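PDB 3UBG: neural-cadherin from Drosophila melanogaster, which mediates calcium-dependent, preferentially homophilic adhesion between cells, three of its extracellular cadherin domains making up this chain. Local coordinates for residues 143-148 with 177-182. Residues are numbered along the deposited sequence; the frame is centred on the assembly and turned at random.
Sequences YFIVRD and YVLYVK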
loop_
_atom_site.group_PDB
_atom_site.type_symbol
_atom_site.label_atom_id
_atom_site.label_comp_id
_atom_site.label_asym_id
_atom_site.label_seq_id
_atom_site.Cartn_x
_atom_site.Cartn_y
_atom_site.Cartn_z
ATOM N N TYR A 143 15.458 11.501 -1.459
ATOM C CA TYR A 143 15.892 10.280 -0.794
ATOM C C TYR A 143 17.056 10.547 0.174
ATOM O O TYR A 143 17.949 11.337 -0.128
ATOM C CB TYR A 143 16.281 9.231 -1.839
ATOM C CG TYR A 143 15.165 8.832 -2.776
ATOM C CD1 TYR A 143 14.216 7.883 -2.398
ATOM C CD2 TYR A 143 15.067 9.379 -4.051
ATOM C CE1 TYR A 143 13.187 7.499 -3.257
ATOM C CE2 TYR A 143 14.054 9.003 -4.919
ATOM C CZ TYR A 143 13.100 8.064 -4.514
ATOM O OH TYR A 143 12.073 7.676 -5.366
ATOM N N PHE A 144 17.038 9.894 1.334
ATOM C CA PHE A 144 18.052 10.117 2.367
ATOM C C PHE A 144 18.403 8.865 3.171
ATOM O O PHE A 144 17.533 8.045 3.510
ATOM C CB PHE A 144 17.593 11.180 3.368
ATOM C CG PHE A 144 17.302 12.506 2.755
ATOM C CD1 PHE A 144 18.329 13.368 2.418
ATOM C CD2 PHE A 144 15.998 12.902 2.520
ATOM C CE1 PHE A 144 18.065 14.603 1.842
ATOM C CE2 PHE A 144 15.724 14.140 1.950
ATOM C CZ PHE A 144 16.756 14.987 1.605
ATOM N N ILE A 145 19.685 8.740 3.497
ATOM C CA ILE A 145 20.112 7.875 4.586
ATOM C C ILE A 145 19.977 8.664 5.885
ATOM O O ILE A 145 20.447 9.801 5.967
ATOM C CB ILE A 145 21.574 7.479 4.421
ATOM C CG1 ILE A 145 21.749 6.611 3.170
ATOM C CG2 ILE A 145 22.076 6.774 5.667
ATOM C CD1 ILE A 145 23.172 6.540 2.684
ATOM N N VAL A 146 19.329 8.086 6.896
ATOM C CA VAL A 146 19.205 8.761 8.184
ATOM C C VAL A 146 20.047 8.132 9.309
ATOM O O VAL A 146 20.534 8.831 10.208
ATOM C CB VAL A 146 17.722 8.919 8.617
ATOM C CG1 VAL A 146 16.949 9.681 7.553
ATOM C CG2 VAL A 146 17.085 7.569 8.908
ATOM N N ARG A 147 20.196 6.814 9.262
ATOM C CA ARG A 147 21.141 6.111 10.121
ATOM C C ARG A 147 22.092 5.330 9.218
ATOM O O ARG A 147 21.648 4.509 8.421
ATOM C CB ARG A 147 20.430 5.152 11.091
ATOM C CG ARG A 147 19.875 5.786 12.390
ATOM C CD ARG A 147 19.601 4.729 13.498
ATOM N NE ARG A 147 20.788 4.480 14.317
ATOM C CZ ARG A 147 21.062 3.346 14.974
ATOM N NH1 ARG A 147 20.235 2.301 14.926
ATOM N NH2 ARG A 147 22.190 3.251 15.683
ATOM N N ASP A 148 23.391 5.597 9.337
ATOM C CA ASP A 148 24.405 4.835 8.619
ATOM C C ASP A 148 25.185 3.949 9.575
ATOM O O ASP A 148 26.085 4.419 10.252
ATOM C CB ASP A 148 25.370 5.780 7.903
ATOM C CG ASP A 148 26.488 5.038 7.176
ATOM O OD1 ASP A 148 26.468 3.787 7.141
ATOM O OD2 ASP A 148 27.384 5.714 6.627
ATOM N N TYR A 177 25.728 -4.912 6.185
ATOM C CA TYR A 177 25.854 -3.473 6.259
ATOM C C TYR A 177 24.448 -2.919 6.274
ATOM O O TYR A 177 23.671 -3.162 5.342
ATOM C CB TYR A 177 26.679 -2.937 5.090
ATOM C CG TYR A 177 28.015 -3.627 4.992
ATOM C CD1 TYR A 177 28.133 -4.848 4.339
ATOM C CD2 TYR A 177 29.147 -3.086 5.589
ATOM C CE1 TYR A 177 29.336 -5.502 4.268
ATOM C CE2 TYR A 177 30.368 -3.729 5.516
ATOM C CZ TYR A 177 30.455 -4.939 4.852
ATOM O OH TYR A 177 31.654 -5.593 4.767
ATOM N N VAL A 178 24.119 -2.220 7.362
ATOM C CA VAL A 178 22.776 -1.699 7.558
ATOM C C VAL A 178 22.647 -0.179 7.417
ATOM O O VAL A 178 23.342 0.575 8.093
ATOM C CB VAL A 178 22.215 -2.111 8.912
ATOM C CG1 VAL A 178 20.871 -1.432 9.130
ATOM C CG2 VAL A 178 22.072 -3.621 8.980
ATOM N N LEU A 179 21.749 0.255 6.536
ATOM C CA LEU A 179 21.370 1.665 6.441
ATOM C C LEU A 179 19.896 1.850 6.769
ATOM O O LEU A 179 19.066 0.982 6.497
ATOM C CB LEU A 179 21.615 2.226 5.034
ATOM C CG LEU A 179 23.021 2.154 4.429
ATOM C CD1 LEU A 179 22.958 2.330 2.902
ATOM C CD2 LEU A 179 23.959 3.167 5.067
ATOM N N TYR A 180 19.566 2.995 7.338
ATOM C CA TYR A 180 18.169 3.349 7.528
ATOM C C TYR A 180 17.852 4.501 6.616
ATOM O O TYR A 180 18.522 5.537 6.662
ATOM C CB TYR A 180 17.884 3.725 8.985
ATOM C CG TYR A 180 17.743 2.526 9.852
ATOM C CD1 TYR A 180 18.858 1.923 10.418
ATOM C CD2 TYR A 180 16.498 1.977 10.093
ATOM C CE1 TYR A 180 18.728 0.803 11.217
ATOM C CE2 TYR A 180 16.350 0.863 10.885
ATOM C CZ TYR A 180 17.470 0.274 11.447
ATOM O OH TYR A 180 17.316 -0.845 12.232
ATOM N N VAL A 181 16.836 4.320 5.784
ATOM C CA VAL A 181 16.542 5.301 4.746
ATOM C C VAL A 181 15.136 5.855 4.862
ATOM O O VAL A 181 14.275 5.286 5.510
ATOM C CB VAL A 181 16.696 4.702 3.346
ATOM C CG1 VAL A 181 18.155 4.309 3.093
ATOM C CG2 VAL A 181 15.730 3.512 3.153
ATOM N N LYS A 182 14.907 6.974 4.204
ATOM C CA LYS A 182 13.570 7.511 4.119
ATOM C C LYS A 182 13.435 8.377 2.866
ATOM O O LYS A 182 14.441 8.779 2.263
ATOM C CB LYS A 182 13.249 8.320 5.375
ATOM C CG LYS A 182 13.939 9.652 5.443
ATOM C CD LYS A 182 13.192 10.581 6.394
ATOM C CE LYS A 182 13.768 11.999 6.368
ATOM N NZ LYS A 182 13.000 12.909 7.283
#
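The carbonyl oxygen of Tyr180 is gripped by two successive amides of the facing strand: Val146 N, 2.7 Å from Tyr180 O and nearly in line with its carbonyl, and Arg147 N, a weak bond at 3.3 Å from the same oxygen. Two residues set against one define a classic beta bulge, and the helical psi of Val146 (-34°) is the kink that turns both N-H groups onto one acceptor. Beyond it the antiparallel pairing resumes, Tyr180 N reaching Arg147 O at 2.8 Å, while Phe144 and Lys182 exchange a reciprocal pair of backbone bonds before it.

The extra residue puts Arg147 on the same face as Phe144, Tyr180 and Lys182, while Val146, the inserted one, leans across toward the neighbouring strand. There its CG1 meets Lys182 CG at 3.7 Å, the two side chains crossing at about a right angle; with Lys182 CG lodged between its own N and carbonyl carbon (chi1 74°), the extended chain carries NZ on to a salt bridge with Glu184. Arg147 touches Tyr180 through its root, CB lying 3.6 Å from Tyr180 CB and leaning obliquely against the ring. On the other face, Ile145 CG2 packs against Leu179 CD2, and that same methyl lies alongside the Asp148 carboxylate, whose oxygens are bonded to Thr150 and Gly152.

Strand 141-148 is outermost in its sheet of the cadherin beta-sandwich, so the bulge adds a residue and local twist at an edge; shared between two donors, the Tyr180 carbonyl lets this happen without breaking the antiparallel pairing on either side.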